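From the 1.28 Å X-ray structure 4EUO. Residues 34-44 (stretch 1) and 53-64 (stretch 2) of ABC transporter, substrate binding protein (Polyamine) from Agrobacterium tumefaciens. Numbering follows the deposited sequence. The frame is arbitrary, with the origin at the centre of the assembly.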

# COMPACT_ATOMS: atom_id res chain seq x y z
N GLN A 34 1.69 -4.45 18.68
CA GLN A 34 1.99 -4.49 17.25
C GLN A 34 2.35 -5.88 16.81
O GLN A 34 3.14 -6.56 17.49
CB GLN A 34 3.18 -3.56 16.91
CG GLN A 34 3.01 -2.10 17.36
CD GLN A 34 1.85 -1.45 16.64
OE1 GLN A 34 1.61 -1.71 15.43
NE2 GLN A 34 1.05 -0.70 17.35
N ASP A 35 1.87 -6.30 15.65
CA ASP A 35 2.28 -7.54 15.06
C ASP A 35 2.32 -7.41 13.53
O ASP A 35 2.02 -6.36 12.95
CB ASP A 35 1.43 -8.74 15.53
CG ASP A 35 2.09 -10.13 15.36
OD1 ASP A 35 3.28 -10.18 14.99
OD2 ASP A 35 1.39 -11.14 15.56
N GLY A 36 2.72 -8.48 12.87
CA GLY A 36 2.85 -8.53 11.44
C GLY A 36 4.17 -9.15 11.03
O GLY A 36 4.83 -9.82 11.84
N PRO A 37 4.59 -8.93 9.79
CA PRO A 37 3.89 -8.12 8.77
C PRO A 37 2.62 -8.76 8.24
O PRO A 37 2.47 -9.99 8.21
CB PRO A 37 4.95 -7.97 7.68
CG PRO A 37 5.71 -9.29 7.78
CD PRO A 37 5.83 -9.52 9.26
N THR A 38 1.70 -7.92 7.74
CA THR A 38 0.49 -8.44 7.15
C THR A 38 0.83 -9.52 6.16
O THR A 38 1.67 -9.33 5.27
CB THR A 38 -0.29 -7.33 6.49
OG1 THR A 38 -0.68 -6.46 7.55
CG2 THR A 38 -1.53 -7.84 5.71
N ASP A 39 0.15 -10.65 6.27
CA ASP A 39 0.37 -11.80 5.42
C ASP A 39 -0.97 -12.47 5.27
O ASP A 39 -1.55 -12.89 6.28
CB ASP A 39 1.41 -12.70 6.10
CG ASP A 39 1.78 -13.94 5.31
OD1 ASP A 39 2.99 -14.12 5.02
OD2 ASP A 39 0.87 -14.72 4.99
N TYR A 40 -1.48 -12.56 4.04
CA TYR A 40 -2.81 -13.08 3.84
C TYR A 40 -2.92 -14.56 4.12
O TYR A 40 -3.99 -15.01 4.56
CB TYR A 40 -3.31 -12.72 2.44
CG TYR A 40 -3.19 -11.23 2.13
CD1 TYR A 40 -3.62 -10.27 3.05
CD2 TYR A 40 -2.71 -10.80 0.91
CE1 TYR A 40 -3.50 -8.91 2.78
CE2 TYR A 40 -2.59 -9.45 0.62
CZ TYR A 40 -2.99 -8.51 1.55
OH TYR A 40 -2.87 -7.16 1.33
N GLY A 41 -1.82 -15.30 3.92
CA GLY A 41 -1.81 -16.73 4.25
C GLY A 41 -1.92 -16.92 5.75
O GLY A 41 -2.68 -17.79 6.22
N LYS A 42 -1.18 -16.13 6.54
CA LYS A 42 -1.26 -16.21 8.00
C LYS A 42 -2.64 -15.75 8.50
O LYS A 42 -3.15 -16.31 9.48
CB LYS A 42 -0.17 -15.39 8.69
CG LYS A 42 1.21 -16.00 8.47
CD LYS A 42 2.27 -15.28 9.28
CE LYS A 42 3.66 -15.74 8.93
NZ LYS A 42 4.62 -15.54 10.05
N LEU A 43 -3.25 -14.74 7.85
CA LEU A 43 -4.59 -14.28 8.24
C LEU A 43 -5.56 -15.44 8.04
O LEU A 43 -6.32 -15.78 8.96
CB LEU A 43 -4.99 -13.04 7.38
CG LEU A 43 -6.16 -12.20 7.91
CD1 LEU A 43 -6.13 -10.76 7.35
CD2 LEU A 43 -7.52 -12.86 7.63
N LYS A 44 -5.57 -16.03 6.85
CA LYS A 44 -6.47 -17.14 6.58
C LYS A 44 -6.19 -18.31 7.56
O LYS A 44 -7.15 -18.90 8.06
CB LYS A 44 -6.26 -17.62 5.15
CG LYS A 44 -7.13 -18.85 4.76
CD LYS A 44 -6.71 -19.28 3.33
CE LYS A 44 -7.03 -20.72 3.01
NZ LYS A 44 -8.37 -20.86 2.38
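Stretch 2 53-64: TWDVVDVEGDYA

Stretch 2 enters as a loop from Thr53 to Asp55, runs as a strand from Val56 to Glu60, and turns at once into a helix beginning at Gly61, with Glu60 in the N-cap position. The strand crosses helix 40-44 at -139°, so the two run roughly antiparallel, their axes approaching to 11.3 Å. Trp54 lies opposite Asp35 (CA to CA, 7.4 Å) and Val59 opposite Thr38 (CA to CA, 6.8 Å). Together the stretches bury 620 Å².

Trp54 has the most of its own surface covered by the other stretch, 139 Å². Its CA-to-CB bond points toward stretch 1, and chi1 m (-67°) with chi2 near -10° carries the indole out along the loop and into the helix start. At the ring edge Trp54 NE1 donates to Asp35 OD2 at 2.8 Å. Asp35, with chi1 t, uses its other oxygen, Asp35 OD1, to accept from Gly36 N at 2.8 Å; a water also donates to Asp35 OD2 and bonds Thr53 OG1. Gly36 has phi/psi of 133/-162, where a CB would jam against the preceding carbonyl, and a cis peptide bond follows before Pro37. The far end of the indole meets the helix start: Trp54 CZ3 is 3.7 Å from Asp39 O, and Trp54 CH2 is 3.9 Å from Lys42 CB. Lys42 thus lends its aliphatic base to the indole, while its extended chain leads the amine away.

Asp39, chi1 t, caps the helix: Asp39 OD2 accepts from Lys42 N at 2.9 Å. Just before it, Thr38 adopts chi1 m, and Thr38 OG1 donates to Asp58 O at 2.9 Å while Thr38 CG2 lies 4.0 Å from Val59 CG1. A threonine serves both needs, hydroxyl and methyl, in a buried place.

Tyr40 (chi1 m, chi2 -47°) leaves its backbone sideways, but its end comes nearer the strand. Tyr40 OH donates to Glu60 OE1 at 2.7 Å and accepts from Glu60 N at 2.9 Å, so one hydroxyl engages both side chain and backbone of the N-cap residue. One ring face lies on Tyr63 in an offset stack, centroids 3.9 Å apart and planes 6° from parallel; chi1 t and chi2 86° in Tyr63 set up this fit. Val59 CG1 packs at the Tyr40 ring edge, 3.8 Å from Tyr40 CE1.

Leu43, chi1 t and chi2 t, packs against three residues: Leu43 CB lies 4.3 Å from Trp54 CZ3, Leu43 CD1 is 4.1 Å from Val57 CG2, and both methyls approach Tyr63 OH, Leu43 CD2 at 3.6 Å and Leu43 CD1 at 3.7 Å. That hydroxyl also bonds a water, which donates to Tyr40 O.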

# COMPACT_ATOMS: atom_id res chain seq x y z
N THR A 53 -5.32 -13.92 16.21
CA THR A 53 -4.48 -13.16 17.12
C THR A 53 -4.24 -11.74 16.62
O THR A 53 -3.58 -10.96 17.30
CB THR A 53 -3.19 -13.89 17.41
OG1 THR A 53 -2.44 -13.99 16.21
CG2 THR A 53 -3.42 -15.26 18.05
N TRP A 54 -4.71 -11.42 15.41
CA TRP A 54 -4.63 -10.05 14.86
C TRP A 54 -6.05 -9.53 14.90
O TRP A 54 -6.91 -10.08 14.26
CB TRP A 54 -4.14 -10.11 13.41
CG TRP A 54 -2.73 -10.56 13.20
CD1 TRP A 54 -1.76 -10.75 14.15
CD2 TRP A 54 -2.13 -10.89 11.93
NE1 TRP A 54 -0.58 -11.14 13.54
CE2 TRP A 54 -0.79 -11.26 12.19
CE3 TRP A 54 -2.60 -10.93 10.61
CZ2 TRP A 54 0.09 -11.64 11.16
CZ3 TRP A 54 -1.73 -11.29 9.59
CH2 TRP A 54 -0.40 -11.65 9.87
N ASP A 55 -6.30 -8.46 15.66
CA ASP A 55 -7.66 -7.92 15.80
C ASP A 55 -8.03 -6.91 14.71
O ASP A 55 -9.16 -6.87 14.25
CB ASP A 55 -7.82 -7.32 17.20
CG ASP A 55 -7.57 -8.37 18.26
OD1 ASP A 55 -8.22 -9.42 18.18
OD2 ASP A 55 -6.66 -8.18 19.07
N VAL A 56 -7.04 -6.10 14.33
CA VAL A 56 -7.22 -5.15 13.24
C VAL A 56 -6.00 -5.35 12.35
O VAL A 56 -4.86 -5.40 12.84
CB VAL A 56 -7.32 -3.69 13.72
CG1 VAL A 56 -7.33 -2.72 12.53
CG2 VAL A 56 -8.60 -3.49 14.57
N VAL A 57 -6.25 -5.49 11.05
CA VAL A 57 -5.16 -5.67 10.10
C VAL A 57 -5.24 -4.58 9.02
O VAL A 57 -6.30 -4.32 8.45
CB VAL A 57 -5.22 -7.07 9.44
CG1 VAL A 57 -3.98 -7.34 8.58
CG2 VAL A 57 -5.36 -8.20 10.48
N ASP A 58 -4.08 -4.02 8.71
CA ASP A 58 -3.97 -3.11 7.59
C ASP A 58 -3.62 -4.00 6.37
O ASP A 58 -2.59 -4.69 6.35
CB ASP A 58 -2.87 -2.10 7.89
CG ASP A 58 -2.65 -1.10 6.78
OD1 ASP A 58 -2.44 -1.53 5.63
OD2 ASP A 58 -2.70 0.10 7.07
N VAL A 59 -4.52 -3.97 5.37
CA VAL A 59 -4.37 -4.81 4.18
C VAL A 59 -4.46 -3.96 2.93
O VAL A 59 -4.89 -2.82 2.96
CB VAL A 59 -5.49 -5.91 4.14
CG1 VAL A 59 -5.39 -6.84 5.34
CG2 VAL A 59 -6.88 -5.29 4.04
N GLU A 60 -4.13 -4.57 1.77
CA GLU A 60 -4.34 -3.89 0.50
C GLU A 60 -5.83 -3.84 0.18
O GLU A 60 -6.55 -4.83 0.45
CB GLU A 60 -3.54 -4.60 -0.60
CG GLU A 60 -2.05 -4.30 -0.43
CD GLU A 60 -1.11 -5.38 -0.94
OE1 GLU A 60 -1.43 -6.58 -0.85
OE2 GLU A 60 0.01 -5.02 -1.34
N GLY A 61 -6.28 -2.75 -0.45
CA GLY A 61 -7.72 -2.60 -0.70
C GLY A 61 -8.33 -3.64 -1.61
O GLY A 61 -9.53 -3.96 -1.45
N ASP A 62 -7.58 -4.17 -2.56
CA ASP A 62 -8.15 -5.20 -3.44
C ASP A 62 -8.39 -6.50 -2.67
O ASP A 62 -9.39 -7.18 -2.90
CB ASP A 62 -7.27 -5.42 -4.67
CG ASP A 62 -5.94 -6.06 -4.35
OD1 ASP A 62 -5.14 -5.44 -3.61
OD2 ASP A 62 -5.72 -7.20 -4.80
N TYR A 63 -7.47 -6.83 -1.75
CA TYR A 63 -7.68 -7.98 -0.88
C TYR A 63 -8.92 -7.72 0.00
O TYR A 63 -9.83 -8.58 0.07
CB TYR A 63 -6.44 -8.22 -0.01
CG TYR A 63 -6.72 -9.24 1.08
CD1 TYR A 63 -6.57 -10.60 0.84
CD2 TYR A 63 -7.14 -8.83 2.35
CE1 TYR A 63 -6.82 -11.54 1.85
CE2 TYR A 63 -7.39 -9.76 3.36
CZ TYR A 63 -7.23 -11.10 3.10
OH TYR A 63 -7.47 -12.01 4.11
N ALA A 64 -9.02 -6.52 0.63
CA ALA A 64 -10.16 -6.22 1.53
C ALA A 64 -11.48 -6.38 0.82
O ALA A 64 -12.44 -6.88 1.45
CB ALA A 64 -10.04 -4.78 2.01
O HOH W 1 -0.31 -12.54 17.04
O HOH W 2 -6.53 -14.41 3.64